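Local coordinates for type 2A phosphatase-associated protein 42 (Saccharomyces cerevisiae, PDB 2V0P), which inhibits the PP2A-type phosphatase SIT4 and associates with PP2A catalytic subunits, acting in negative regulation of TOR signalling in response to nitrogen source, at residues N173-I176 against S177-H181. Sequence-based numbering, arbitrary orientation.
Sequences NKEI and STKLH
Ser177 and Thr178 both turn their hydroxyls back onto the carbonyl one helical turn earlier, so that two successive carbonyls each take two hydrogen bonds from a single residue. Asn173 O receives the amide of Ser177 at 2.8 Å and its OG at 2.9 Å, the hydroxyl sitting 37° above the carbonyl plane and the N-H on the opposite face. Lys174 O is gripped likewise by N and OG1 of Thr178, with OG1 3.0 Å from that oxygen. In both residues the hydroxyl lies beside the backbone N (chi1 -63° in Ser177), a setting in which a short hydroxyl side chain can bond back to its own helix. Ordinary i to i-4 backbone bonds continue the helix, from Lys179 N to Glu175 O and from Leu180 N to Ile176 O. This is one continuous piece of the alpha-helix 156-186 in the N-terminal, tetratricopeptide-repeat-like domain, with Asn173, Ser177 and Lys179 touching helix 199-231. In van der Waals contact, the methyl CD1 of buried Ile176 packs against Lys179, 4.0 Å from CD and 3.8 Å from NZ; a bend at chi3 (75°) turns CE and NZ back along the methyl, and lysine suits the place because its methylenes can lie on the isoleucine. Glu175 OE2 stands 4.8 Å from Lys179 NZ, too far to pair, while OE1 forms a salt bridge with Arg172.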
ATOM      1  N   ASN A 173     -22.122   4.823  -0.020  1.00 37.86           N
ATOM      2  CA  ASN A 173     -22.122   3.714  -0.927  1.00 37.43           C
ATOM      3  C   ASN A 173     -23.149   2.662  -0.560  1.00 37.69           C
ATOM      4  O   ASN A 173     -23.898   2.200  -1.411  1.00 38.00           O
ATOM      5  CB  ASN A 173     -20.730   3.090  -0.888  1.00 40.06           C
ATOM      6  CG  ASN A 173     -20.286   2.552  -2.203  1.00 38.66           C
ATOM      7  OD1 ASN A 173     -20.975   2.636  -3.194  1.00 45.05           O
ATOM      8  ND2 ASN A 173     -19.090   2.004  -2.219  1.00 48.99           N
ATOM      9  N   LYS A 174     -23.190   2.288   0.714  1.00 38.10           N
ATOM     10  CA  LYS A 174     -24.183   1.372   1.247  1.00 38.29           C
ATOM     11  C   LYS A 174     -25.600   1.910   1.076  1.00 37.50           C
ATOM     12  O   LYS A 174     -26.497   1.181   0.709  1.00 38.24           O
ATOM     13  CB  LYS A 174     -23.899   1.117   2.730  1.00 39.72           C
ATOM     14  CG  LYS A 174     -24.740   0.037   3.363  1.00 42.78           C
ATOM     15  CD  LYS A 174     -24.205  -0.329   4.750  1.00 48.09           C
ATOM     16  CE  LYS A 174     -25.329  -0.738   5.686  1.00 52.27           C
ATOM     17  NZ  LYS A 174     -26.179   0.428   6.089  1.00 55.32           N
ATOM     18  N   GLU A 175     -25.791   3.183   1.351  1.00 37.58           N
ATOM     19  CA  GLU A 175     -27.102   3.796   1.260  1.00 38.50           C
ATOM     20  C   GLU A 175     -27.633   3.641  -0.192  1.00 37.33           C
ATOM     21  O   GLU A 175     -28.694   3.080  -0.412  1.00 36.85           O
ATOM     22  CB  GLU A 175     -26.991   5.254   1.654  1.00 39.26           C
ATOM     23  CG  GLU A 175     -28.306   5.972   1.811  1.00 44.76           C
ATOM     24  CD  GLU A 175     -28.136   7.477   1.982  1.00 51.30           C
ATOM     25  OE1 GLU A 175     -26.973   7.957   1.996  1.00 54.20           O
ATOM     26  OE2 GLU A 175     -29.167   8.178   2.091  1.00 53.52           O
ATOM     27  N   ILE A 176     -26.843   4.102  -1.149  1.00 36.76           N
ATOM     28  CA  ILE A 176     -27.223   4.120  -2.583  1.00 35.62           C
ATOM     29  C   ILE A 176     -27.320   2.700  -3.092  1.00 36.02           C
ATOM     30  O   ILE A 176     -28.274   2.380  -3.822  1.00 36.64           O
ATOM     31  CB  ILE A 176     -26.271   5.012  -3.379  1.00 34.65           C
ATOM     32  CG1 ILE A 176     -26.445   6.452  -2.906  1.00 33.81           C
ATOM     33  CG2 ILE A 176     -26.411   4.839  -4.882  1.00 36.77           C
ATOM     34  CD1 ILE A 176     -27.850   6.896  -2.795  1.00 36.62           C
ATOM     35  N   SER A 177     -26.429   1.820  -2.649  1.00 33.77           N
ATOM     36  CA  SER A 177     -26.606   0.408  -2.990  1.00 37.14           C
ATOM     37  C   SER A 177     -27.967  -0.173  -2.576  1.00 38.04           C
ATOM     38  O   SER A 177     -28.622  -0.849  -3.380  1.00 39.16           O
ATOM     39  CB  SER A 177     -25.472  -0.479  -2.476  1.00 37.29           C
ATOM     40  OG  SER A 177     -24.289  -0.103  -3.090  1.00 39.84           O
ATOM     41  N   THR A 178     -28.391   0.095  -1.345  1.00 38.61           N
ATOM     42  CA  THR A 178     -29.667  -0.376  -0.859  1.00 39.81           C
ATOM     43  C   THR A 178     -30.811   0.247  -1.648  1.00 38.02           C
ATOM     44  O   THR A 178     -31.729  -0.457  -2.010  1.00 39.16           O
ATOM     45  CB  THR A 178     -29.852  -0.110   0.658  1.00 39.84           C
ATOM     46  OG1 THR A 178     -28.733  -0.660   1.357  1.00 44.33           O
ATOM     47  CG2 THR A 178     -31.106  -0.757   1.181  1.00 41.86           C
ATOM     48  N   LYS A 179     -30.757   1.547  -1.909  1.00 37.07           N
ATOM     49  CA  LYS A 179     -31.781   2.192  -2.729  1.00 38.40           C
ATOM     50  C   LYS A 179     -31.841   1.563  -4.136  1.00 37.22           C
ATOM     51  O   LYS A 179     -32.926   1.259  -4.643  1.00 37.84           O
ATOM     52  CB  LYS A 179     -31.589   3.708  -2.794  1.00 38.86           C
ATOM     53  CG  LYS A 179     -32.073   4.436  -1.555  1.00 43.88           C
ATOM     54  CD  LYS A 179     -31.403   5.813  -1.386  1.00 48.47           C
ATOM     55  CE  LYS A 179     -31.951   6.865  -2.358  1.00 51.04           C
ATOM     56  NZ  LYS A 179     -31.378   8.236  -2.121  1.00 51.43           N
ATOM     57  N   LEU A 180     -30.686   1.317  -4.723  1.00 36.21           N
ATOM     58  CA  LEU A 180     -30.601   0.619  -6.025  1.00 36.25           C
ATOM     59  C   LEU A 180     -31.170  -0.800  -5.977  1.00 37.22           C
ATOM     60  O   LEU A 180     -31.941  -1.225  -6.841  1.00 37.00           O
ATOM     61  CB  LEU A 180     -29.155   0.614  -6.508  1.00 36.75           C
ATOM     62  CG  LEU A 180     -28.828  -0.175  -7.784  1.00 34.83           C
ATOM     63  CD1 LEU A 180     -29.753   0.240  -8.915  1.00 38.14           C
ATOM     64  CD2 LEU A 180     -27.434   0.037  -8.159  1.00 36.15           C
ATOM     65  N   HIS A 181     -30.803  -1.525  -4.932  1.00 38.54           N
ATOM     66  CA  HIS A 181     -31.313  -2.854  -4.688  1.00 39.69           C
ATOM     67  C   HIS A 181     -32.849  -2.867  -4.617  1.00 39.52           C
ATOM     68  O   HIS A 181     -33.481  -3.621  -5.359  1.00 39.92           O
ATOM     69  CB  HIS A 181     -30.665  -3.403  -3.398  1.00 40.68           C
ATOM     70  CG  HIS A 181     -30.866  -4.868  -3.175  1.00 42.21           C
ATOM     71  ND1 HIS A 181     -30.846  -5.792  -4.199  1.00 46.03           N
ATOM     72  CD2 HIS A 181     -31.072  -5.572  -2.040  1.00 44.69           C
ATOM     73  CE1 HIS A 181     -31.051  -6.998  -3.705  1.00 42.49           C
ATOM     74  NE2 HIS A 181     -31.181  -6.893  -2.397  1.00 45.41           N
TER